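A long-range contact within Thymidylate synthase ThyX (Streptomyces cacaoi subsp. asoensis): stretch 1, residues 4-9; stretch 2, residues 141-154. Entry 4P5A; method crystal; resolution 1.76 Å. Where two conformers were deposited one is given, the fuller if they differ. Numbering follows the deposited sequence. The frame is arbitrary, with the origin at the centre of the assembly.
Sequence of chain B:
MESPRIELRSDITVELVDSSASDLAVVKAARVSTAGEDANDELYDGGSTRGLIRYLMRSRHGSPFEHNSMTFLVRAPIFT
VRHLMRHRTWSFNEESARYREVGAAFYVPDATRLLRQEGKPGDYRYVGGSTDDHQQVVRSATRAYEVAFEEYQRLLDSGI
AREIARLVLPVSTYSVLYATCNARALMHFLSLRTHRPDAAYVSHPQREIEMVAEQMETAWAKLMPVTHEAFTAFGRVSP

Stretch 1 4-9: PRIELR
Stretch 2 (141-154) ATRAYEVAFEEYQR

How do the two stretches lie against each other? Residues 141-154 are one unbroken helix, phi/psi near -65/-42, with the backbone N of every residue from Tyr 145 to Arg 154 bonded to the O four residues back. Residues 4-9 are extended and become strand at Glu 7. They run antiparallel to the helix: CA of Pro 4 is 8.2 Å from CA of Glu 150, CA of Ile 6 is 6.5 Å from CA of Glu 146, and CA of Leu 8 is 7.8 Å from CA of Thr 142. Two residues of extended chain match one helical turn. Because side chains alternate along an extended chain, Pro 4, Ile 6 and Leu 8 point toward the helix, while Arg 5 points away.

Which bump fills the central hollow? Ile 6, with chi1 p and chi2 t, gives 96 Å² to the contact. Its CD1 settles between successive turns, 3.7 Å from CB of Tyr 145, 3.8 Å from CG of Glu 146 and 4.2 Å from O of Thr 142. The other branch ends with CG2 3.7 Å from CB of Phe 149. A beta-branched side chain suits this place because it spreads along the helix.

What closes the two ends? Leu 8 (m, t) brings CD2 to the edge of the Tyr 145 ring, 3.5 Å from CD2 of Tyr 145, and CD1 to 3.3 Å from OG1 of Thr 142. At the other end the C-gamma endo ring of Pro 4 places CG 3.9 Å from CE1 of Phe 149, at that ring's edge, and 4.0 Å from CG of Gln 153.

What, then, holds the contact? The contact buries 370 Å², both sides summed, with apolar packing at its centre and no hydrogen bond across it. Tyr 145 (chi1 m) and Phe 149 (chi1 t) are buried, and they present their CB atoms to Ile 6 and their ring edges to Leu 8 and Pro 4. Charges pair within each stretch: NH1 of Arg 9 lies 2.7 Å from OE2 of Glu 7, and NH2 of Arg 154 lies 3.1 Å from OE2 of Glu 151, both salt bridges.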

# COMPACT_ATOMS: atom_id res chain seq x y z
N PRO B 4 38.43 -5.44 20.15
CA PRO B 4 37.91 -6.41 19.18
C PRO B 4 38.23 -6.01 17.71
O PRO B 4 38.06 -4.83 17.30
CB PRO B 4 36.39 -6.47 19.47
CG PRO B 4 36.07 -5.22 20.32
CD PRO B 4 37.39 -4.48 20.59
N ARG B 5 38.74 -6.99 16.97
CA ARG B 5 39.13 -6.84 15.56
C ARG B 5 37.85 -6.75 14.69
O ARG B 5 36.81 -7.39 15.00
CB ARG B 5 39.94 -8.05 15.13
CG ARG B 5 41.04 -7.76 14.15
CD ARG B 5 42.38 -7.69 14.88
NE ARG B 5 43.52 -7.84 13.96
CZ ARG B 5 44.74 -7.34 14.20
NH1 ARG B 5 44.96 -6.64 15.33
NH2 ARG B 5 45.75 -7.53 13.32
N ILE B 6 37.93 -5.98 13.62
CA ILE B 6 36.86 -5.96 12.69
C ILE B 6 36.96 -7.20 11.79
O ILE B 6 38.07 -7.75 11.54
CB ILE B 6 36.88 -4.71 11.80
CG1 ILE B 6 38.18 -4.59 10.96
CG2 ILE B 6 36.73 -3.34 12.65
CD1 ILE B 6 37.96 -3.61 9.79
N GLU B 7 35.84 -7.55 11.14
CA GLU B 7 35.81 -8.57 10.14
C GLU B 7 35.37 -7.97 8.77
O GLU B 7 34.30 -7.29 8.68
CB GLU B 7 34.87 -9.70 10.57
CG GLU B 7 34.73 -10.72 9.49
CD GLU B 7 33.64 -11.76 9.77
OE1 GLU B 7 32.72 -11.57 10.62
OE2 GLU B 7 33.70 -12.81 9.09
N LEU B 8 36.20 -8.12 7.72
CA LEU B 8 35.75 -7.76 6.39
C LEU B 8 35.17 -8.95 5.65
O LEU B 8 35.76 -10.01 5.60
CB LEU B 8 36.86 -7.21 5.52
CG LEU B 8 37.68 -6.13 6.21
CD1 LEU B 8 38.93 -5.89 5.32
CD2 LEU B 8 36.85 -4.89 6.27
N ARG B 9 34.01 -8.75 5.02
CA ARG B 9 33.35 -9.83 4.27
C ARG B 9 32.87 -9.27 2.95
O ARG B 9 32.69 -8.06 2.83
CB ARG B 9 32.16 -10.39 5.05
CG ARG B 9 32.42 -10.83 6.47
CD ARG B 9 31.19 -11.49 7.12
NE ARG B 9 30.81 -12.76 6.46
CZ ARG B 9 31.04 -13.98 6.94
NH1 ARG B 9 31.64 -14.16 8.11
NH2 ARG B 9 30.64 -15.04 6.24
N ALA B 141 39.07 1.15 2.97
CA ALA B 141 37.89 0.66 3.75
C ALA B 141 38.39 0.11 5.08
O ALA B 141 37.88 0.44 6.14
CB ALA B 141 37.14 -0.37 2.96
N THR B 142 39.47 -0.72 5.03
CA THR B 142 40.02 -1.24 6.25
C THR B 142 40.32 -0.12 7.25
O THR B 142 39.99 -0.23 8.42
CB THR B 142 41.29 -2.09 5.98
OG1 THR B 142 40.89 -3.20 5.21
CG2 THR B 142 41.89 -2.65 7.32
N ARG B 143 40.95 0.95 6.78
CA ARG B 143 41.40 1.96 7.72
C ARG B 143 40.18 2.70 8.31
O ARG B 143 40.07 2.96 9.53
CB ARG B 143 42.30 2.95 6.97
CG ARG B 143 43.14 3.83 7.85
CD ARG B 143 42.51 5.13 8.00
NE ARG B 143 43.25 6.13 8.76
CZ ARG B 143 43.55 7.33 8.30
NH1 ARG B 143 43.25 7.67 7.04
NH2 ARG B 143 44.18 8.20 9.10
N ALA B 144 39.28 3.06 7.43
CA ALA B 144 38.05 3.78 7.92
C ALA B 144 37.24 2.89 8.86
O ALA B 144 36.77 3.39 9.89
CB ALA B 144 37.28 4.16 6.77
N TYR B 145 37.07 1.59 8.52
CA TYR B 145 36.20 0.71 9.36
C TYR B 145 36.89 0.49 10.72
O TYR B 145 36.22 0.44 11.75
CB TYR B 145 35.97 -0.64 8.72
CG TYR B 145 35.28 -0.65 7.34
CD1 TYR B 145 34.64 0.50 6.83
CD2 TYR B 145 35.24 -1.82 6.60
CE1 TYR B 145 34.03 0.46 5.56
CE2 TYR B 145 34.65 -1.88 5.39
CZ TYR B 145 34.03 -0.72 4.86
OH TYR B 145 33.41 -0.80 3.64
N GLU B 146 38.24 0.34 10.72
CA GLU B 146 38.93 0.16 12.01
C GLU B 146 38.77 1.36 12.94
O GLU B 146 38.52 1.12 14.14
CB GLU B 146 40.46 -0.12 11.80
CG GLU B 146 40.71 -1.40 11.15
CD GLU B 146 42.20 -1.61 10.89
OE1 GLU B 146 42.89 -0.58 10.60
OE2 GLU B 146 42.63 -2.81 10.98
N VAL B 147 38.87 2.60 12.43
CA VAL B 147 38.70 3.76 13.27
C VAL B 147 37.24 3.91 13.70
O VAL B 147 36.98 4.13 14.87
CB VAL B 147 39.10 5.01 12.50
CG1 VAL B 147 38.65 6.35 13.17
CG2 VAL B 147 40.64 4.99 12.33
N ALA B 148 36.31 3.64 12.78
CA ALA B 148 34.88 3.68 13.18
C ALA B 148 34.60 2.72 14.32
O ALA B 148 33.94 3.08 15.33
CB ALA B 148 34.00 3.36 11.93
N PHE B 149 35.06 1.49 14.18
CA PHE B 149 34.69 0.51 15.16
C PHE B 149 35.41 0.81 16.47
O PHE B 149 34.85 0.57 17.57
CB PHE B 149 34.90 -0.88 14.65
CG PHE B 149 34.23 -1.88 15.49
CD1 PHE B 149 34.93 -2.60 16.40
CD2 PHE B 149 32.81 -1.98 15.47
CE1 PHE B 149 34.26 -3.51 17.26
CE2 PHE B 149 32.13 -2.91 16.29
CZ PHE B 149 32.87 -3.65 17.21
N GLU B 150 36.65 1.30 16.38
CA GLU B 150 37.39 1.58 17.63
C GLU B 150 36.67 2.71 18.42
O GLU B 150 36.53 2.65 19.68
CB GLU B 150 38.84 1.94 17.26
CG GLU B 150 39.61 2.66 18.36
CD GLU B 150 40.93 3.23 17.80
OE1 GLU B 150 41.43 2.68 16.78
OE2 GLU B 150 41.41 4.25 18.36
N GLU B 151 36.15 3.70 17.67
CA GLU B 151 35.42 4.78 18.30
C GLU B 151 34.04 4.34 18.80
O GLU B 151 33.60 4.82 19.84
CB GLU B 151 35.27 6.03 17.39
CG GLU B 151 36.61 6.72 16.96
CD GLU B 151 37.46 7.16 18.19
OE1 GLU B 151 36.93 7.43 19.30
OE2 GLU B 151 38.71 7.10 18.02
N TYR B 152 33.37 3.45 18.06
CA TYR B 152 32.09 2.91 18.52
C TYR B 152 32.33 2.21 19.86
O TYR B 152 31.61 2.45 20.83
CB TYR B 152 31.58 1.90 17.49
CG TYR B 152 30.36 1.15 17.86
CD1 TYR B 152 30.35 -0.25 17.97
CD2 TYR B 152 29.14 1.85 18.03
CE1 TYR B 152 29.17 -0.97 18.27
CE2 TYR B 152 27.93 1.12 18.34
CZ TYR B 152 27.98 -0.27 18.43
OH TYR B 152 26.85 -0.98 18.76
N GLN B 153 33.35 1.36 19.91
CA GLN B 153 33.58 0.64 21.19
C GLN B 153 33.99 1.58 22.31
O GLN B 153 33.63 1.36 23.46
CB GLN B 153 34.69 -0.40 20.96
CG GLN B 153 34.26 -1.62 20.18
CD GLN B 153 33.11 -2.35 20.84
OE1 GLN B 153 33.20 -2.70 21.99
NE2 GLN B 153 32.00 -2.60 20.09
N ARG B 154 34.79 2.60 21.98
CA ARG B 154 35.18 3.58 23.01
C ARG B 154 33.98 4.30 23.59
O ARG B 154 33.86 4.50 24.84
CB ARG B 154 36.09 4.68 22.43
CG ARG B 154 36.90 5.42 23.54
CD ARG B 154 37.66 6.65 23.05
NE ARG B 154 38.41 6.46 21.81
CZ ARG B 154 39.53 5.74 21.63
NH1 ARG B 154 40.18 5.08 22.62
NH2 ARG B 154 40.03 5.70 20.42